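PDB 3G7N: lipase, which hydrolyses triacylglycerols such as tributyrin, releasing free fatty acids, as a secreted alkaline lipase of the alpha/beta-hydrolase fold. Local coordinates for residues R182-Y194 against S229-A243. Residues are numbered along the deposited sequence; the frame is centred on the assembly and turned at random.
With PEG (di(hydroxyethyl)ether), chain F.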
loop_
_atom_site.group_PDB
_atom_site.type_symbol
_atom_site.label_atom_id
_atom_site.label_comp_id
_atom_site.label_asym_id
_atom_site.label_seq_id
_atom_site.Cartn_x
_atom_site.Cartn_y
_atom_site.Cartn_z
ATOM N N ARG A 182 -1.692 -5.246 5.467
ATOM C CA ARG A 182 -0.268 -4.857 5.551
ATOM C C ARG A 182 0.579 -6.098 5.421
ATOM O O ARG A 182 0.642 -6.899 6.361
ATOM C CB ARG A 182 0.008 -4.159 6.885
ATOM C CG ARG A 182 -0.712 -2.852 6.997
ATOM C CD ARG A 182 -0.250 -2.053 8.208
ATOM N NE ARG A 182 -0.636 -2.705 9.456
ATOM C CZ ARG A 182 0.217 -3.220 10.348
ATOM N NH1 ARG A 182 1.524 -3.354 10.081
ATOM N NH2 ARG A 182 -0.257 -3.661 11.508
ATOM N N GLY A 183 1.188 -6.303 4.261
ATOM C CA GLY A 183 1.977 -7.511 4.032
ATOM C C GLY A 183 3.449 -7.228 4.252
ATOM O O GLY A 183 4.040 -6.432 3.511
ATOM N N ASN A 184 4.038 -7.877 5.267
ATOM C CA ASN A 184 5.404 -7.565 5.707
ATOM C C ASN A 184 6.357 -8.744 5.601
ATOM O O ASN A 184 5.941 -9.903 5.404
ATOM C CB ASN A 184 5.361 -6.998 7.126
ATOM C CG ASN A 184 4.741 -5.638 7.150
ATOM O OD1 ASN A 184 4.794 -4.917 6.145
ATOM N ND2 ASN A 184 4.132 -5.263 8.266
ATOM N N ASN A 185 7.643 -8.426 5.660
ATOM C CA ASN A 185 8.689 -9.404 5.411
ATOM C C ASN A 185 9.639 -9.540 6.601
ATOM O O ASN A 185 9.929 -8.565 7.317
ATOM C CB ASN A 185 9.468 -9.004 4.162
ATOM C CG ASN A 185 10.292 -10.147 3.599
ATOM O OD1 ASN A 185 9.755 -11.225 3.359
ATOM N ND2 ASN A 185 11.563 -9.890 3.292
ATOM N N VAL A 186 10.211 -10.735 6.726
ATOM C CA VAL A 186 11.274 -10.969 7.685
ATOM C C VAL A 186 12.438 -10.028 7.461
ATOM O O VAL A 186 12.676 -9.541 6.363
ATOM C CB VAL A 186 11.778 -12.414 7.638
ATOM C CG1 VAL A 186 10.710 -13.372 8.156
ATOM C CG2 VAL A 186 12.286 -12.777 6.255
ATOM N N LEU A 187 13.123 -9.699 8.563
ATOM C CA LEU A 187 14.367 -8.941 8.493
ATOM C C LEU A 187 14.174 -7.521 7.991
ATOM O O LEU A 187 15.109 -6.903 7.496
ATOM C CB LEU A 187 15.437 -9.675 7.666
ATOM C CG LEU A 187 16.003 -10.942 8.310
ATOM C CD1 LEU A 187 16.826 -11.704 7.287
ATOM C CD2 LEU A 187 16.842 -10.580 9.537
ATOM N N ASP A 188 12.953 -7.009 8.135
ATOM C CA ASP A 188 12.634 -5.660 7.695
ATOM C C ASP A 188 12.108 -4.841 8.869
ATOM O O ASP A 188 11.054 -5.144 9.439
ATOM C CB ASP A 188 11.598 -5.676 6.568
ATOM C CG ASP A 188 11.243 -4.280 6.090
ATOM O OD1 ASP A 188 11.963 -3.314 6.441
ATOM O OD2 ASP A 188 10.300 -4.160 5.263
ATOM N N GLY A 189 12.804 -3.761 9.184
ATOM C CA GLY A 189 12.401 -2.885 10.280
ATOM C C GLY A 189 11.508 -1.719 9.899
ATOM O O GLY A 189 11.154 -0.927 10.769
ATOM N N VAL A 190 11.180 -1.532 8.618
ATOM C CA VAL A 190 10.417 -0.341 8.234
ATOM C C VAL A 190 9.025 -0.258 8.884
ATOM O O VAL A 190 8.648 0.809 9.371
ATOM C CB VAL A 190 10.378 -0.199 6.706
ATOM C CG1 VAL A 190 9.407 0.931 6.305
ATOM C CG2 VAL A 190 11.786 0.139 6.194
ATOM N N PRO A 191 8.332 -1.394 9.067
ATOM C CA PRO A 191 7.037 -1.299 9.755
ATOM C C PRO A 191 7.144 -0.935 11.218
ATOM O O PRO A 191 6.117 -0.624 11.840
ATOM C CB PRO A 191 6.448 -2.703 9.594
ATOM C CG PRO A 191 7.051 -3.194 8.308
ATOM C CD PRO A 191 8.481 -2.679 8.350
ATOM N N ASN A 192 8.361 -0.943 11.765
ATOM C CA ASN A 192 8.584 -0.614 13.190
ATOM C C ASN A 192 8.970 0.841 13.380
ATOM O O ASN A 192 9.149 1.299 14.513
ATOM C CB ASN A 192 9.674 -1.533 13.755
ATOM C CG ASN A 192 9.240 -2.977 13.753
ATOM O OD1 ASN A 192 8.043 -3.273 13.904
ATOM N ND2 ASN A 192 10.177 -3.891 13.569
ATOM N N MET A 193 9.116 1.581 12.294
ATOM C CA MET A 193 9.393 3.003 12.423
ATOM C C MET A 193 8.224 3.706 13.081
ATOM O O MET A 193 7.065 3.342 12.850
ATOM C CB MET A 193 9.669 3.621 11.069
ATOM C CG MET A 193 10.974 3.130 10.484
ATOM S SD MET A 193 11.279 3.620 8.770
ATOM C CE MET A 193 11.670 5.352 9.016
ATOM N N TYR A 194 8.539 4.673 13.939
ATOM C CA TYR A 194 7.544 5.590 14.509
ATOM C C TYR A 194 6.694 4.895 15.573
ATOM O O TYR A 194 5.636 5.411 15.949
ATOM C CB TYR A 194 6.672 6.277 13.428
ATOM C CG TYR A 194 7.461 6.793 12.249
ATOM C CD1 TYR A 194 8.649 7.502 12.422
ATOM C CD2 TYR A 194 7.054 6.508 10.937
ATOM C CE1 TYR A 194 9.378 7.937 11.336
ATOM C CE2 TYR A 194 7.754 6.990 9.855
ATOM C CZ TYR A 194 8.962 7.612 10.054
ATOM O OH TYR A 194 9.623 8.131 8.956
ATOM N N SER A 229 6.154 -8.276 12.354
ATOM C CA SER A 229 7.174 -7.220 12.278
ATOM C C SER A 229 7.585 -6.713 13.676
ATOM O O SER A 229 8.774 -6.463 13.926
ATOM C CB SER A 229 6.716 -6.060 11.375
ATOM O OG SER A 229 5.439 -5.553 11.751
ATOM N N ALA A 230 6.609 -6.441 14.544
ATOM C CA ALA A 230 6.899 -5.750 15.801
ATOM C C ALA A 230 7.931 -6.488 16.636
ATOM O O ALA A 230 8.609 -5.869 17.452
ATOM C CB ALA A 230 5.620 -5.559 16.607
ATOM N N GLY A 231 8.000 -7.806 16.484
ATOM C CA GLY A 231 8.899 -8.615 17.304
ATOM C C GLY A 231 10.210 -8.973 16.641
ATOM O O GLY A 231 10.974 -9.762 17.188
ATOM N N ASN A 232 10.487 -8.434 15.456
ATOM C CA ASN A 232 11.599 -8.949 14.661
ATOM C C ASN A 232 12.972 -8.363 14.960
ATOM O O ASN A 232 13.977 -8.745 14.350
ATOM C CB ASN A 232 11.283 -8.965 13.153
ATOM C CG ASN A 232 11.324 -7.584 12.503
ATOM O OD1 ASN A 232 11.788 -6.589 13.073
ATOM N ND2 ASN A 232 10.846 -7.528 11.260
ATOM N N GLY A 233 13.011 -7.420 15.889
ATOM C CA GLY A 233 14.278 -6.851 16.341
ATOM C C GLY A 233 14.931 -5.881 15.371
ATOM O O GLY A 233 16.078 -5.469 15.578
ATOM N N MET A 234 14.221 -5.515 14.304
ATOM C CA MET A 234 14.760 -4.638 13.256
ATOM C C MET A 234 14.159 -3.241 13.340
ATOM O O MET A 234 12.995 -3.082 13.687
ATOM C CB MET A 234 14.451 -5.209 11.860
ATOM C CG MET A 234 14.905 -6.644 11.643
ATOM S SD MET A 234 16.688 -6.774 11.441
ATOM C CE MET A 234 17.088 -7.667 12.928
ATOM N N TYR A 235 14.903 -2.258 12.863
ATOM C CA TYR A 235 14.410 -0.894 12.810
ATOM C C TYR A 235 14.852 -0.262 11.494
ATOM O O TYR A 235 16.040 -0.260 11.170
ATOM C CB TYR A 235 14.959 -0.083 13.992
ATOM C CG TYR A 235 14.474 1.337 13.989
ATOM C CD1 TYR A 235 13.214 1.651 14.472
ATOM C CD2 TYR A 235 15.210 2.338 13.369
ATOM C CE1 TYR A 235 12.727 2.958 14.425
ATOM C CE2 TYR A 235 14.739 3.639 13.309
ATOM C CZ TYR A 235 13.493 3.929 13.819
ATOM O OH TYR A 235 13.065 5.229 13.755
ATOM N N ALA A 236 13.904 0.373 10.797
ATOM C CA ALA A 236 14.170 1.064 9.536
ATOM C C ALA A 236 14.730 0.127 8.470
ATOM O O ALA A 236 14.345 -1.044 8.447
ATOM C CB ALA A 236 15.060 2.305 9.745
ATOM N N VAL A 237 15.549 0.647 7.550
ATOM C CA VAL A 237 15.848 -0.052 6.300
ATOM C C VAL A 237 16.942 -1.109 6.475
ATOM O O VAL A 237 18.149 -0.837 6.368
ATOM C CB VAL A 237 16.204 0.898 5.145
ATOM C CG1 VAL A 237 16.454 0.103 3.859
ATOM C CG2 VAL A 237 15.080 1.904 4.903
ATOM N N THR A 238 16.498 -2.326 6.724
ATOM C CA THR A 238 17.377 -3.461 6.948
ATOM C C THR A 238 17.179 -4.440 5.773
ATOM O O THR A 238 16.412 -4.148 4.868
ATOM C CB THR A 238 17.013 -4.098 8.293
ATOM O OG1 THR A 238 15.602 -4.382 8.323
ATOM C CG2 THR A 238 17.323 -3.125 9.450
ATOM N N PRO A 239 17.969 -5.528 5.708
ATOM C CA PRO A 239 18.088 -6.268 4.451
ATOM C C PRO A 239 16.761 -6.804 3.894
ATOM O O PRO A 239 16.606 -6.887 2.671
ATOM C CB PRO A 239 19.040 -7.412 4.823
ATOM C CG PRO A 239 19.975 -6.768 5.827
ATOM C CD PRO A 239 19.055 -5.873 6.653
ATOM N N GLY A 240 15.846 -7.188 4.776
ATOM C CA GLY A 240 14.560 -7.722 4.317
ATOM C C GLY A 240 13.656 -6.695 3.655
ATOM O O GLY A 240 12.641 -7.065 3.073
ATOM N N HIS A 241 13.990 -5.409 3.733
ATOM C CA HIS A 241 13.077 -4.402 3.217
ATOM C C HIS A 241 12.862 -4.545 1.723
ATOM O O HIS A 241 11.844 -4.077 1.198
ATOM C CB HIS A 241 13.544 -2.981 3.550
ATOM C CG HIS A 241 12.530 -1.930 3.220
ATOM N ND1 HIS A 241 11.227 -1.984 3.678
ATOM C CD2 HIS A 241 12.599 -0.832 2.429
ATOM C CE1 HIS A 241 10.560 -0.936 3.218
ATOM N NE2 HIS A 241 11.367 -0.212 2.471
ATOM N N ILE A 242 13.869 -5.017 0.995
ATOM C CA ILE A 242 13.826 -5.055 -0.468
ATOM C C ILE A 242 12.901 -6.155 -1.012
ATOM O O ILE A 242 12.644 -6.217 -2.226
ATOM C CB ILE A 242 15.269 -5.222 -1.066
ATOM C CG1 ILE A 242 15.324 -4.815 -2.539
ATOM C CG2 ILE A 242 15.780 -6.634 -0.893
ATOM C CD1 ILE A 242 16.690 -4.338 -2.971
ATOM N N ALA A 243 12.449 -7.054 -0.149
ATOM C CA ALA A 243 11.653 -8.191 -0.620
ATOM C C ALA A 243 10.310 -8.226 0.080
ATOM O O ALA A 243 10.174 -7.821 1.229
ATOM C CB ALA A 243 12.411 -9.511 -0.395
HETATM C C1 PEG F . 10.587 6.116 16.450
HETATM O O1 PEG F . 10.834 5.462 15.195
HETATM C C2 PEG F . 11.751 7.086 16.772
HETATM O O2 PEG F . 11.931 8.085 15.744
HETATM C C3 PEG F . 12.380 9.361 16.217
HETATM C C4 PEG F . 13.129 10.068 15.091
HETATM O O4 PEG F . 12.185 10.634 14.179
HETATM O O HOH W 1 3.335 -3.799 12.570
#
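Asp-188 and His-241, both assigned to the charge relay system, meet where the loop after strand 179-185 runs beside the loop that leads into strand 243-244. Followed outward, the Asp-188 side chain starts with CB against the backbone of Gly-240, 3.7 Å from its C. With CG anti to the backbone N (chi1 180°), the carboxylate is carried over to the histidine, and CG lies 3.3 Å from His-241 ND1. At the tip the two oxygens divide the work. OD2 accepts from His-241 ND1 at 2.8 Å, on the syn side and nearly straight (173°); the imidazole plane holds the oxygen, while the carboxylate is turned 59° from that plane. OD1 takes the backbone N of Val-190 at 2.9 Å, closing an Asx turn from above the carboxylate plane.

The imidazole is further confined by Val-190, whose CG2 stands over one face, 3.5 Å from the ring centroid, a CH-pi contact; on the far side of the ring from ND1, His-241 NE2 is hydrogen-bonded to the nucleophile Ser-132.

A second layer fixes the backbone around the aspartate. Leu-187 O is gripped from opposite faces of its plane by Thr-238 OG1 at 2.7 Å and Gly-240 N, while the same threonine hydroxyl accepts from Gly-189 N. Asn-232 ND2 donates a hydrogen bond to Asp-188 O from above that carbonyl's plane. Farther along, the ND2 of Asn-192 spans two carbonyls, Ser-229 O and, at 2.9 Å, Met-234 O, both near its amide plane, and its OD1 is held by Arg-224.

Because one oxygen is held by the main chain and the other by ND1, the carboxylate is restrained in rotation. The imidazole thus links Asp-188 to Ser-132, consistent with a Ser-His-Asp triad.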